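Local coordinates for AlyGC (Glaciecola chathamensis, PDB 5GKD), which probably cleaves alginate by beta-elimination, as a polysaccharide lyase of family 6 that carries a bound calcium ion, at residues His164-Asn169 against Thr199-Asn204; Ile216-Gly221 against Leu237-Gly242; Gly244-Asn249 against Asp269-Asn274. All blocks are in the same frame, centred on the assembly; numbering follows the deposited sequence.

Interaction 1: residues His164-Asn169 against Thr199-Asn204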
ATOM      1  N   HIS A 164      31.611  13.474 -23.152  1.00 20.47           N
ATOM      2  CA  HIS A 164      30.851  14.346 -22.267  1.00 19.11           C
ATOM      3  C   HIS A 164      31.729  14.789 -21.107  1.00 21.64           C
ATOM      4  O   HIS A 164      32.612  14.058 -20.658  1.00 23.93           O
ATOM      5  CB  HIS A 164      29.608  13.628 -21.720  1.00 20.97           C
ATOM      6  CG  HIS A 164      28.543  13.362 -22.741  1.00 19.20           C
ATOM      7  ND1 HIS A 164      28.225  14.247 -23.743  1.00 19.05           N
ATOM      8  CD2 HIS A 164      27.712  12.303 -22.900  1.00 19.45           C
ATOM      9  CE1 HIS A 164      27.241  13.752 -24.474  1.00 17.72           C
ATOM     10  NE2 HIS A 164      26.924  12.563 -23.993  1.00 19.43           N
ATOM     11  N   ARG A 165      31.487  16.000 -20.623  1.00 22.49           N
ATOM     12  CA  ARG A 165      32.233  16.566 -19.508  1.00 19.38           C
ATOM     13  C   ARG A 165      31.282  16.884 -18.355  1.00 20.26           C
ATOM     14  O   ARG A 165      30.318  17.641 -18.525  1.00 18.44           O
ATOM     15  CB  ARG A 165      32.994  17.812 -19.949  1.00 19.20           C
ATOM     16  CG  ARG A 165      33.805  18.424 -18.829  1.00 23.80           C
ATOM     17  CD  ARG A 165      34.600  19.664 -19.251  1.00 25.32           C
ATOM     18  NE  ARG A 165      35.308  20.199 -18.094  1.00 28.74           N
ATOM     19  CZ  ARG A 165      35.773  21.437 -17.988  1.00 26.74           C
ATOM     20  NH1 ARG A 165      35.616  22.306 -18.980  1.00 25.15           N
ATOM     21  NH2 ARG A 165      36.389  21.798 -16.876  1.00 27.69           N
ATOM     22  N   ILE A 166      31.555  16.307 -17.186  1.00 17.08           N
ATOM     23  CA  ILE A 166      30.730  16.478 -15.993  1.00 18.88           C
ATOM     24  C   ILE A 166      31.631  17.026 -14.895  1.00 17.07           C
ATOM     25  O   ILE A 166      32.445  16.289 -14.330  1.00 19.95           O
ATOM     26  CB  ILE A 166      30.062  15.163 -15.576  1.00 17.45           C
ATOM     27  CG1 ILE A 166      29.221  14.618 -16.740  1.00 18.59           C
ATOM     28  CG2 ILE A 166      29.265  15.349 -14.277  1.00 16.76           C
ATOM     29  CD1 ILE A 166      28.793  13.171 -16.598  1.00 16.89           C
ATOM     30  N   ASP A 167      31.512  18.322 -14.601  1.00 18.96           N
ATOM     31  CA  ASP A 167      32.548  18.959 -13.807  1.00 18.84           C
ATOM     32  C   ASP A 167      31.965  20.014 -12.887  1.00 19.92           C
ATOM     33  O   ASP A 167      30.953  20.639 -13.196  1.00 18.36           O
ATOM     34  CB  ASP A 167      33.629  19.592 -14.697  1.00 21.50           C
ATOM     35  CG  ASP A 167      33.114  20.764 -15.507  1.00 21.01           C
ATOM     36  OD1 ASP A 167      32.549  20.525 -16.580  1.00 22.17           O
ATOM     37  OD2 ASP A 167      33.272  21.926 -15.076  1.00 22.14           O
ATOM     38  N   HIS A 168      32.634  20.201 -11.747  1.00 18.59           N
ATOM     39  CA  HIS A 168      32.325  21.275 -10.804  1.00 18.15           C
ATOM     40  C   HIS A 168      30.886  21.237 -10.316  1.00 18.08           C
ATOM     41  O   HIS A 168      30.313  22.276  -9.999  1.00 20.10           O
ATOM     42  CB  HIS A 168      32.623  22.644 -11.419  1.00 21.63           C
ATOM     43  CG  HIS A 168      34.067  22.866 -11.717  1.00 19.37           C
ATOM     44  ND1 HIS A 168      34.617  22.624 -12.958  1.00 24.75           N
ATOM     45  CD2 HIS A 168      35.082  23.288 -10.928  1.00 20.42           C
ATOM     46  CE1 HIS A 168      35.906  22.904 -12.922  1.00 22.07           C
ATOM     47  NE2 HIS A 168      36.211  23.303 -11.701  1.00 22.78           N
ATOM     48  N   ASN A 169      30.277  20.065 -10.255  1.00 18.21           N
ATOM     49  CA  ASN A 169      28.920  19.954  -9.750  1.00 16.19           C
ATOM     50  C   ASN A 169      28.935  19.677  -8.254  1.00 21.97           C
ATOM     51  O   ASN A 169      29.867  19.059  -7.720  1.00 20.63           O
ATOM     52  CB  ASN A 169      28.162  18.851 -10.473  1.00 16.63           C
ATOM     53  CG  ASN A 169      27.990  19.150 -11.946  1.00 18.26           C
ATOM     54  OD1 ASN A 169      27.273  20.078 -12.307  1.00 18.65           O
ATOM     55  ND2 ASN A 169      28.650  18.374 -12.801  1.00 14.59           N
ATOM     56  N   THR A 199      33.804   9.432 -21.260  1.00 23.25           N
ATOM     57  CA  THR A 199      33.227  10.475 -20.422  1.00 20.48           C
ATOM     58  C   THR A 199      34.235  10.979 -19.397  1.00 19.24           C
ATOM     59  O   THR A 199      34.932  10.195 -18.760  1.00 22.05           O
ATOM     60  CB  THR A 199      31.992   9.944 -19.698  1.00 17.72           C
ATOM     61  OG1 THR A 199      30.995   9.568 -20.661  1.00 21.06           O
ATOM     62  CG2 THR A 199      31.433  10.996 -18.759  1.00 18.51           C
ATOM     63  N   LEU A 200      34.272  12.292 -19.216  1.00 20.35           N
ATOM     64  CA  LEU A 200      35.159  12.970 -18.280  1.00 20.06           C
ATOM     65  C   LEU A 200      34.355  13.440 -17.070  1.00 20.32           C
ATOM     66  O   LEU A 200      33.453  14.271 -17.209  1.00 20.54           O
ATOM     67  CB  LEU A 200      35.838  14.155 -18.968  1.00 18.93           C
ATOM     68  CG  LEU A 200      36.742  15.076 -18.157  1.00 25.19           C
ATOM     69  CD1 LEU A 200      37.720  14.183 -17.450  1.00 30.21           C
ATOM     70  CD2 LEU A 200      37.520  16.066 -19.028  1.00 19.84           C
ATOM     71  N   VAL A 201      34.691  12.925 -15.891  1.00 18.67           N
ATOM     72  CA  VAL A 201      34.020  13.263 -14.645  1.00 18.18           C
ATOM     73  C   VAL A 201      35.068  13.834 -13.705  1.00 19.51           C
ATOM     74  O   VAL A 201      35.832  13.076 -13.102  1.00 20.82           O
ATOM     75  CB  VAL A 201      33.330  12.055 -14.003  1.00 16.66           C
ATOM     76  CG1 VAL A 201      32.605  12.482 -12.713  1.00 12.12           C
ATOM     77  CG2 VAL A 201      32.386  11.382 -14.978  1.00 16.89           C
ATOM     78  N   GLU A 202      35.076  15.152 -13.533  1.00 18.31           N
ATOM     79  CA  GLU A 202      36.176  15.829 -12.858  1.00 20.47           C
ATOM     80  C   GLU A 202      35.704  16.968 -11.966  1.00 18.95           C
ATOM     81  O   GLU A 202      34.762  17.689 -12.287  1.00 21.34           O
ATOM     82  CB  GLU A 202      37.178  16.371 -13.875  1.00 22.46           C
ATOM     83  CG  GLU A 202      36.572  17.330 -14.857  1.00 26.15           C
ATOM     84  CD  GLU A 202      37.609  18.033 -15.663  1.00 34.70           C
ATOM     85  OE1 GLU A 202      37.278  19.061 -16.287  1.00 35.47           O
ATOM     86  OE2 GLU A 202      38.762  17.551 -15.668  1.00 40.82           O
ATOM     87  N   ASN A 203      36.405  17.143 -10.853  1.00 20.66           N
ATOM     88  CA  ASN A 203      36.221  18.299  -9.973  1.00 21.06           C
ATOM     89  C   ASN A 203      34.790  18.440  -9.468  1.00 21.12           C
ATOM     90  O   ASN A 203      34.309  19.552  -9.248  1.00 23.12           O
ATOM     91  CB  ASN A 203      36.677  19.589 -10.659  1.00 20.65           C
ATOM     92  CG  ASN A 203      38.193  19.696 -10.721  1.00 26.53           C
ATOM     93  OD1 ASN A 203      38.785  19.719 -11.793  1.00 31.66           O
ATOM     94  ND2 ASN A 203      38.826  19.716  -9.559  1.00 26.26           N
ATOM     95  N   ASN A 204      34.103  17.330  -9.251  1.00 18.89           N
ATOM     96  CA  ASN A 204      32.815  17.355  -8.582  1.00 18.33           C
ATOM     97  C   ASN A 204      32.993  17.072  -7.096  1.00 18.32           C
ATOM     98  O   ASN A 204      33.971  16.462  -6.667  1.00 19.15           O
ATOM     99  CB  ASN A 204      31.856  16.336  -9.190  1.00 16.44           C
ATOM    100  CG  ASN A 204      31.741  16.483 -10.672  1.00 18.12           C
ATOM    101  OD1 ASN A 204      31.002  17.341 -11.163  1.00 19.59           O
ATOM    102  ND2 ASN A 204      32.482  15.664 -11.404  1.00 15.25           N
TER
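R165 and E202 meet through charge on one face of two parallel strands. The extended R165 side chain turns its guanidinium edge to E202 OE1, which lies 2.9 Å from both NE and NH2. Both N-H bonds are bent and weak, with the guanidinium and carboxylate planes 75° apart, so the salt bridge is probably held more by charge than by direction. E202 reaches it with CG between its backbone N and carbonyl carbon (chi1 58°). D167 adds negative charge over a guanidinium face; its OD2 takes a 2.6 Å hydrogen bond from H168 ND1, in the ring plane, and its OD1 pairs with R134.

Amides meet at the turn. N204 OD1 accepts from N169 N and ND2, each at 3.0 Å, from opposite faces of its plane; N169 ND2 also bonds F135 O. N204 ND2 gives a nearly straight 3.0 Å bond to I166 O, which also accepts from E202 N. The two amides lie side by side, planes 3° apart, as in the asparagine ladder of a parallel beta-helix, continued by N138 and N228.

Apolar contacts are fewer: N203 CB sits over the H168 ring, 4.0 Å from its centroid, a CH-pi contact, and on the other face I166 CD1 lies 4.0 Å from T199 CG2.

Strands 134-141 and 224-231 flank the pair, while I166 and V201 pack inward on strands 150-152 and 185-188.

Interaction 2: residues Ile216-Gly221 against Leu237-Gly242. With PO4 (phosphate ion), chain H; CO3 (carbonate ion), chain J.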
ATOM      1  N   ILE A 216      29.340   6.347  -7.518  1.00 16.36           N
ATOM      2  CA  ILE A 216      29.541   6.332  -8.961  1.00 18.38           C
ATOM      3  C   ILE A 216      29.559   4.882  -9.420  1.00 17.13           C
ATOM      4  O   ILE A 216      30.247   4.050  -8.824  1.00 16.85           O
ATOM      5  CB  ILE A 216      30.855   7.027  -9.361  1.00 14.08           C
ATOM      6  CG1 ILE A 216      30.843   8.496  -8.930  1.00 15.39           C
ATOM      7  CG2 ILE A 216      31.093   6.854 -10.841  1.00 16.89           C
ATOM      8  CD1 ILE A 216      32.107   9.256  -9.272  1.00 14.46           C
ATOM      9  N   SER A 217      28.818   4.583 -10.473  1.00 17.78           N
ATOM     10  CA  SER A 217      28.742   3.243 -11.043  1.00 18.68           C
ATOM     11  C   SER A 217      29.237   3.358 -12.477  1.00 20.71           C
ATOM     12  O   SER A 217      28.484   3.787 -13.356  1.00 17.90           O
ATOM     13  CB  SER A 217      27.315   2.702 -10.974  1.00 19.55           C
ATOM     14  OG  SER A 217      27.214   1.351 -11.420  1.00 18.86           O
ATOM     15  N   ASN A 218      30.511   3.040 -12.717  1.00 20.74           N
ATOM     16  CA  ASN A 218      31.031   3.094 -14.075  1.00 19.97           C
ATOM     17  C   ASN A 218      30.666   1.810 -14.810  1.00 22.56           C
ATOM     18  O   ASN A 218      30.955   0.714 -14.327  1.00 23.86           O
ATOM     19  CB  ASN A 218      32.543   3.306 -14.088  1.00 18.06           C
ATOM     20  CG  ASN A 218      33.046   3.677 -15.455  1.00 19.69           C
ATOM     21  OD1 ASN A 218      32.875   4.813 -15.899  1.00 19.50           O
ATOM     22  ND2 ASN A 218      33.640   2.715 -16.151  1.00 20.47           N
ATOM     23  N   LYS A 219      30.019   1.946 -15.967  1.00 18.89           N
ATOM     24  CA  LYS A 219      29.469   0.812 -16.715  1.00 19.17           C
ATOM     25  C   LYS A 219      29.712   0.999 -18.206  1.00 20.50           C
ATOM     26  O   LYS A 219      28.812   0.847 -19.031  1.00 20.60           O
ATOM     27  CB  LYS A 219      27.974   0.633 -16.453  1.00 21.53           C
ATOM     28  CG  LYS A 219      27.604   0.059 -15.076  1.00 19.93           C
ATOM     29  CD  LYS A 219      26.090  -0.190 -14.986  1.00 20.51           C
ATOM     30  CE  LYS A 219      25.681  -0.875 -13.691  1.00 17.92           C
ATOM     31  NZ  LYS A 219      24.204  -0.901 -13.501  1.00 20.92           N
ATOM     32  N   SER A 220      30.927   1.378 -18.565  1.00 18.63           N
ATOM     33  CA  SER A 220      31.304   1.560 -19.960  1.00 19.32           C
ATOM     34  C   SER A 220      32.820   1.687 -20.004  1.00 20.20           C
ATOM     35  O   SER A 220      33.494   1.646 -18.967  1.00 19.45           O
ATOM     36  CB  SER A 220      30.619   2.773 -20.575  1.00 17.62           C
ATOM     37  OG  SER A 220      30.742   3.899 -19.731  1.00 18.63           O
ATOM     38  N   GLY A 221      33.348   1.880 -21.210  1.00 21.74           N
ATOM     39  CA  GLY A 221      34.778   1.827 -21.442  1.00 21.14           C
ATOM     40  C   GLY A 221      35.449   3.183 -21.534  1.00 22.39           C
ATOM     41  O   GLY A 221      34.869   4.151 -22.012  1.00 20.60           O
ATOM     42  N   LEU A 237      33.197   4.499  -5.208  1.00 16.78           N
ATOM     43  CA  LEU A 237      33.387   4.653  -6.643  1.00 16.95           C
ATOM     44  C   LEU A 237      33.626   3.261  -7.209  1.00 18.32           C
ATOM     45  O   LEU A 237      34.706   2.700  -7.033  1.00 20.84           O
ATOM     46  CB  LEU A 237      34.567   5.575  -6.921  1.00 15.73           C
ATOM     47  CG  LEU A 237      34.858   6.098  -8.324  1.00 18.38           C
ATOM     48  CD1 LEU A 237      35.995   7.135  -8.266  1.00 19.43           C
ATOM     49  CD2 LEU A 237      35.174   5.009  -9.312  1.00 17.52           C
ATOM     50  N   THR A 238      32.639   2.703  -7.894  1.00 18.03           N
ATOM     51  CA  THR A 238      32.722   1.333  -8.369  1.00 16.52           C
ATOM     52  C   THR A 238      32.953   1.316  -9.876  1.00 19.97           C
ATOM     53  O   THR A 238      32.211   1.946 -10.639  1.00 16.71           O
ATOM     54  CB  THR A 238      31.467   0.541  -8.019  1.00 17.16           C
ATOM     55  OG1 THR A 238      31.440   0.272  -6.606  1.00 18.15           O
ATOM     56  CG2 THR A 238      31.451  -0.785  -8.783  1.00 16.28           C
ATOM     57  N   LEU A 239      34.006   0.620 -10.283  1.00 19.43           N
ATOM     58  CA  LEU A 239      34.264   0.255 -11.674  1.00 19.99           C
ATOM     59  C   LEU A 239      33.468  -1.022 -11.943  1.00 19.33           C
ATOM     60  O   LEU A 239      33.979  -2.140 -11.879  1.00 18.73           O
ATOM     61  CB  LEU A 239      35.760   0.070 -11.895  1.00 19.28           C
ATOM     62  CG  LEU A 239      36.608   1.212 -12.465  1.00 22.63           C
ATOM     63  CD1 LEU A 239      35.972   2.580 -12.324  1.00 19.84           C
ATOM     64  CD2 LEU A 239      38.048   1.208 -11.937  1.00 19.85           C
ATOM     65  N   ARG A 240      32.178  -0.834 -12.249  1.00 21.01           N
ATOM     66  CA  ARG A 240      31.183  -1.903 -12.190  1.00 17.18           C
ATOM     67  C   ARG A 240      31.227  -2.820 -13.408  1.00 20.71           C
ATOM     68  O   ARG A 240      31.288  -4.047 -13.265  1.00 20.66           O
ATOM     69  CB  ARG A 240      29.785  -1.295 -12.054  1.00 17.73           C
ATOM     70  CG  ARG A 240      28.696  -2.322 -11.927  1.00 17.07           C
ATOM     71  CD  ARG A 240      28.810  -3.090 -10.609  1.00 20.86           C
ATOM     72  NE  ARG A 240      27.896  -4.224 -10.582  1.00 23.29           N
ATOM     73  CZ  ARG A 240      28.157  -5.410 -11.128  1.00 21.31           C
ATOM     74  NH1 ARG A 240      29.319  -5.630 -11.726  1.00 19.05           N
ATOM     75  NH2 ARG A 240      27.244  -6.375 -11.071  1.00 19.50           N
ATOM     76  N   HIS A 241      31.118  -2.242 -14.610  1.00 19.07           N
ATOM     77  CA  HIS A 241      31.220  -2.967 -15.863  1.00 19.35           C
ATOM     78  C   HIS A 241      32.072  -2.143 -16.814  1.00 19.12           C
ATOM     79  O   HIS A 241      32.147  -0.921 -16.693  1.00 23.55           O
ATOM     80  CB  HIS A 241      29.854  -3.221 -16.560  1.00 18.57           C
ATOM     81  CG  HIS A 241      28.866  -4.007 -15.757  1.00 20.48           C
ATOM     82  ND1 HIS A 241      29.147  -5.243 -15.211  1.00 22.56           N
ATOM     83  CD2 HIS A 241      27.576  -3.742 -15.443  1.00 17.59           C
ATOM     84  CE1 HIS A 241      28.077  -5.698 -14.587  1.00 20.89           C
ATOM     85  NE2 HIS A 241      27.111  -4.803 -14.708  1.00 20.39           N
ATOM     86  N   GLY A 242      32.680  -2.804 -17.786  1.00 19.41           N
ATOM     87  CA  GLY A 242      33.440  -2.009 -18.743  1.00 21.23           C
ATOM     88  C   GLY A 242      34.880  -1.799 -18.320  1.00 21.02           C
ATOM     89  O   GLY A 242      35.212  -1.747 -17.138  1.00 23.50           O
TER
HETATM   90  P   PO4 H 804      24.524  -2.635 -10.255  1.00 22.26           P
HETATM   91  O1  PO4 H 804      25.674  -1.711 -10.554  1.00 23.75           O
HETATM   92  O2  PO4 H 804      23.514  -1.836  -9.531  1.00 20.24           O
HETATM   93  O3  PO4 H 804      25.023  -3.833  -9.403  1.00 27.41           O
HETATM   94  O4  PO4 H 804      23.901  -2.981 -11.587  1.00 17.43           O
HETATM   95  C   CO3 J 806      26.773  -4.351  -7.633  1.00 25.86           C
HETATM   96  O1  CO3 J 806      27.333  -3.222  -7.298  1.00 22.97           O
HETATM   97  O2  CO3 J 806      27.356  -5.377  -7.091  1.00 23.37           O
HETATM   98  O3  CO3 J 806      25.715  -4.398  -8.481  1.00 38.99           O
HETATM   99  O   HOH W   1      34.012  -0.138 -14.920  1.00 18.66           O
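N218 O is gripped by two successive backbone N-H groups of the partner strand: H241 N at 3.0 Å, in the carbonyl plane, and R240 N at 2.9 Å through a weak, bent bond. This double acceptance marks where the parallel pairing slips by a residue. Before it the ladder is regular, with T238 N bonded to I216 O and N218 N to T238 O. N218 CB rests on L239 CD1, 3.9 Å away, and the amide OD1 turns to N223 ND2. At G242 a side chain would run into S220 O.

On the other face K219, R240 and H241 lie side by side. K219 CG passes 3.8 Å from H241 CD2, and the extended chain carries NZ to phosphate O4 at 2.8 Å. R240, with CG anti to its backbone N (chi1 -178°), bends at its second torsion and lays its guanidinium over H241 NE2. Its one NE hydrogen faces phosphate O3 at 3.1 Å or carbonate O3 at 3.0 Å. These oxygens are 1.3 Å apart, so joint occupancy is doubtful and the ions, probably from the crystallisation liquor, are best read as alternatives. R240 NH2 bonds R302 O, and Y303 adds a cation-pi contact.

K219 and R240, with R264 and Y303 that bind the carbonate, line an anion site that shares E214 with the calcium site, consistent with binding alginate's acidic groups.

Interaction 3: residues Gly244-Asn249 against Asp269-Asn274; sequences GNIVEN and DQIIRN
G244-N249 and D269-N274 pair as parallel strands on successive coils of the beta-helix, in the same kind of sheet that continues to strands 224-231 and 310-317. I246, V247 and E248 face I271, I272 and R273 in exact register. The ladder is regular, with I271 N on N245 O, V247 N on I271 O in a straight bond of 2.8 Å, and R273 N on V247 O.

The polar ends carry the specific contacts. Q270 folds back at its second torsion (chi2 -67°), which brings OE1 up beside N245. There OE1 takes N245 N at 3.0 Å, nearly in line with its C=O, and N245 ND2 at 3.1 Å, on a lone pair in the carbonyl plane. Q270 NE2 goes to G242 O and I266 O, while N245 OD1 accepts from N223 N. An alanine in place of Q270 would probably leave the N245 backbone N-H and amide without the oxygen they share, and G242 O without the NE2 bond, freeing the turn to shift. At the far end N274 ND2 gives a 2.9 Å bond to N249 OD1, from above the carbonyl plane, with the two amides turned 87° to each other; N274 OD1 is taken by S411 N.

Inside, V247 CB meets I272 CG1 at 4.3 Å, both packing on L239 and I263. On the outer face I271 CG2 sits over the centre of one face of the R273 guanidinium, 3.5 Å from its plane. E248 OE2 runs alongside, 4.0 Å from R273 NH1, beyond a salt bridge.

The chemistry is therefore divided: directional amide bonds fix both ends of the paired strands, aliphatic groups fill the inner face, and the outer face combines the I246-I271 aliphatic contact with a loose attraction of E248 for R273, likely to add little direction.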
ATOM      1  N   GLY A 244      39.180  -0.476 -19.088  1.00 21.73           N
ATOM      2  CA  GLY A 244      40.099   0.538 -19.568  1.00 20.48           C
ATOM      3  C   GLY A 244      39.864   1.924 -19.028  1.00 21.52           C
ATOM      4  O   GLY A 244      40.136   2.900 -19.723  1.00 21.35           O
ATOM      5  N   ASN A 245      39.390   2.033 -17.795  1.00 20.03           N
ATOM      6  CA  ASN A 245      39.051   3.299 -17.169  1.00 19.62           C
ATOM      7  C   ASN A 245      40.190   3.794 -16.291  1.00 19.89           C
ATOM      8  O   ASN A 245      40.976   3.012 -15.759  1.00 21.06           O
ATOM      9  CB  ASN A 245      37.782   3.138 -16.341  1.00 16.12           C
ATOM     10  CG  ASN A 245      36.633   2.635 -17.182  1.00 19.51           C
ATOM     11  OD1 ASN A 245      36.026   3.404 -17.927  1.00 18.99           O
ATOM     12  ND2 ASN A 245      36.368   1.336 -17.115  1.00 17.21           N
ATOM     13  N   ILE A 246      40.261   5.101 -16.120  1.00 17.73           N
ATOM     14  CA  ILE A 246      41.270   5.706 -15.269  1.00 20.65           C
ATOM     15  C   ILE A 246      40.562   6.407 -14.126  1.00 18.58           C
ATOM     16  O   ILE A 246      39.721   7.280 -14.357  1.00 21.30           O
ATOM     17  CB  ILE A 246      42.175   6.672 -16.045  1.00 23.86           C
ATOM     18  CG1 ILE A 246      42.783   5.949 -17.246  1.00 29.36           C
ATOM     19  CG2 ILE A 246      43.272   7.199 -15.128  1.00 27.56           C
ATOM     20  CD1 ILE A 246      43.894   6.719 -17.961  1.00 33.94           C
ATOM     21  N   VAL A 247      40.908   6.018 -12.900  1.00 20.05           N
ATOM     22  CA  VAL A 247      40.405   6.599 -11.664  1.00 18.28           C
ATOM     23  C   VAL A 247      41.616   7.247 -10.997  1.00 22.78           C
ATOM     24  O   VAL A 247      42.528   6.540 -10.535  1.00 22.45           O
ATOM     25  CB  VAL A 247      39.776   5.537 -10.751  1.00 16.34           C
ATOM     26  CG1 VAL A 247      39.438   6.108  -9.394  1.00 13.53           C
ATOM     27  CG2 VAL A 247      38.574   4.884 -11.407  1.00 19.42           C
ATOM     28  N   GLU A 248      41.633   8.578 -10.933  1.00 18.80           N
ATOM     29  CA  GLU A 248      42.874   9.279 -10.644  1.00 21.11           C
ATOM     30  C   GLU A 248      42.625  10.604  -9.924  1.00 22.10           C
ATOM     31  O   GLU A 248      41.627  11.275 -10.168  1.00 22.34           O
ATOM     32  CB  GLU A 248      43.628   9.419 -11.967  1.00 24.88           C
ATOM     33  CG  GLU A 248      43.598  10.723 -12.678  1.00 31.97           C
ATOM     34  CD  GLU A 248      44.441  10.671 -13.938  1.00 29.57           C
ATOM     35  OE1 GLU A 248      43.896  10.910 -15.032  1.00 38.00           O
ATOM     36  OE2 GLU A 248      45.635  10.345 -13.832  1.00 32.62           O
ATOM     37  N   ASN A 249      43.501  10.933  -8.976  1.00 20.15           N
ATOM     38  CA  ASN A 249      43.488  12.209  -8.253  1.00 20.36           C
ATOM     39  C   ASN A 249      42.225  12.438  -7.423  1.00 23.33           C
ATOM     40  O   ASN A 249      41.942  13.574  -7.044  1.00 21.01           O
ATOM     41  CB  ASN A 249      43.662  13.417  -9.189  1.00 20.11           C
ATOM     42  CG  ASN A 249      44.770  13.238 -10.196  1.00 22.08           C
ATOM     43  OD1 ASN A 249      45.739  12.519  -9.969  1.00 25.64           O
ATOM     44  ND2 ASN A 249      44.638  13.912 -11.323  1.00 23.91           N
ATOM     45  N   ASP A 269      41.834  -3.880 -17.415  1.00 24.42           N
ATOM     46  CA  ASP A 269      42.647  -2.739 -17.716  1.00 19.59           C
ATOM     47  C   ASP A 269      42.331  -1.475 -16.940  1.00 20.09           C
ATOM     48  O   ASP A 269      42.407  -0.422 -17.456  1.00 21.43           O
ATOM     49  CB  ASP A 269      42.615  -2.453 -19.227  1.00 21.80           C
ATOM     50  CG  ASP A 269      42.944  -3.665 -20.078  1.00 26.65           C
ATOM     51  OD1 ASP A 269      43.859  -4.405 -19.801  1.00 27.62           O
ATOM     52  OD2 ASP A 269      42.278  -3.883 -21.065  1.00 32.08           O
ATOM     53  N   GLN A 270      41.981  -1.608 -15.693  1.00 22.04           N
ATOM     54  CA  GLN A 270      41.692  -0.412 -14.908  1.00 20.48           C
ATOM     55  C   GLN A 270      42.984   0.196 -14.365  1.00 23.57           C
ATOM     56  O   GLN A 270      43.930  -0.521 -14.028  1.00 21.46           O
ATOM     57  CB  GLN A 270      40.737  -0.743 -13.763  1.00 18.99           C
ATOM     58  CG  GLN A 270      39.552  -1.662 -14.140  1.00 19.91           C
ATOM     59  CD  GLN A 270      38.526  -1.032 -15.099  1.00 22.46           C
ATOM     60  OE1 GLN A 270      38.792  -0.032 -15.773  1.00 19.50           O
ATOM     61  NE2 GLN A 270      37.341  -1.632 -15.153  1.00 18.79           N
ATOM     62  N   ILE A 271      43.026   1.526 -14.292  1.00 20.92           N
ATOM     63  CA  ILE A 271      44.128   2.251 -13.672  1.00 20.63           C
ATOM     64  C   ILE A 271      43.587   3.065 -12.498  1.00 22.01           C
ATOM     65  O   ILE A 271      42.723   3.930 -12.676  1.00 25.22           O
ATOM     66  CB  ILE A 271      44.858   3.154 -14.678  1.00 21.08           C
ATOM     67  CG1 ILE A 271      45.519   2.314 -15.766  1.00 23.00           C
ATOM     68  CG2 ILE A 271      45.875   4.013 -13.964  1.00 25.52           C
ATOM     69  CD1 ILE A 271      45.995   3.133 -16.964  1.00 20.50           C
ATOM     70  N   ILE A 272      44.091   2.778 -11.306  1.00 22.57           N
ATOM     71  CA  ILE A 272      43.715   3.444 -10.063  1.00 19.03           C
ATOM     72  C   ILE A 272      45.002   4.056  -9.517  1.00 23.11           C
ATOM     73  O   ILE A 272      45.803   3.367  -8.875  1.00 22.54           O
ATOM     74  CB  ILE A 272      43.085   2.481  -9.044  1.00 19.37           C
ATOM     75  CG1 ILE A 272      41.737   1.922  -9.524  1.00 23.49           C
ATOM     76  CG2 ILE A 272      42.864   3.180  -7.715  1.00 16.66           C
ATOM     77  CD1 ILE A 272      41.816   0.828 -10.498  1.00 26.24           C
ATOM     78  N   ARG A 273      45.224   5.343  -9.777  1.00 21.76           N
ATOM     79  CA  ARG A 273      46.478   5.979  -9.423  1.00 21.46           C
ATOM     80  C   ARG A 273      46.235   7.326  -8.764  1.00 20.93           C
ATOM     81  O   ARG A 273      45.276   8.036  -9.071  1.00 22.26           O
ATOM     82  CB  ARG A 273      47.392   6.177 -10.640  1.00 23.00           C
ATOM     83  CG  ARG A 273      46.833   7.143 -11.639  1.00 26.08           C
ATOM     84  CD  ARG A 273      47.879   7.674 -12.607  1.00 32.28           C
ATOM     85  NE  ARG A 273      48.516   6.614 -13.370  1.00 36.65           N
ATOM     86  CZ  ARG A 273      48.364   6.425 -14.681  1.00 40.31           C
ATOM     87  NH1 ARG A 273      47.596   7.237 -15.414  1.00 26.22           N
ATOM     88  NH2 ARG A 273      49.006   5.415 -15.257  1.00 40.19           N
ATOM     89  N   ASN A 274      47.129   7.658  -7.838  1.00 20.49           N
ATOM     90  CA  ASN A 274      47.191   8.980  -7.221  1.00 22.77           C
ATOM     91  C   ASN A 274      45.883   9.373  -6.524  1.00 21.71           C
ATOM     92  O   ASN A 274      45.513  10.542  -6.506  1.00 23.01           O
ATOM     93  CB  ASN A 274      47.587  10.042  -8.252  1.00 21.71           C
ATOM     94  CG  ASN A 274      48.262  11.222  -7.612  1.00 24.72           C
ATOM     95  OD1 ASN A 274      49.062  11.045  -6.711  1.00 24.31           O
ATOM     96  ND2 ASN A 274      47.916  12.436  -8.040  1.00 24.39           N
TER

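In the fold
The three contacts pair parallel strands on successive coils of the beta-helix. Interactions 1 and 3 belong to the same run of strands, with centres about 15 Å apart and strand 224-231 between them, and do not touch. Interaction 2 lies on another face of the helix, the one bearing the carbonate pocket and the calcium site; its centre is about 15 Å from interaction 1 and 11 Å from interaction 3. It touches only the latter: besides the bond from Q270, N218 ND2 lies 3.1 Å from N245 OD1, a probable hydrogen bond, and L239 CD1 packs 3.6 Å from V247 CG2. Interaction 3 thus backs the strand carrying R240.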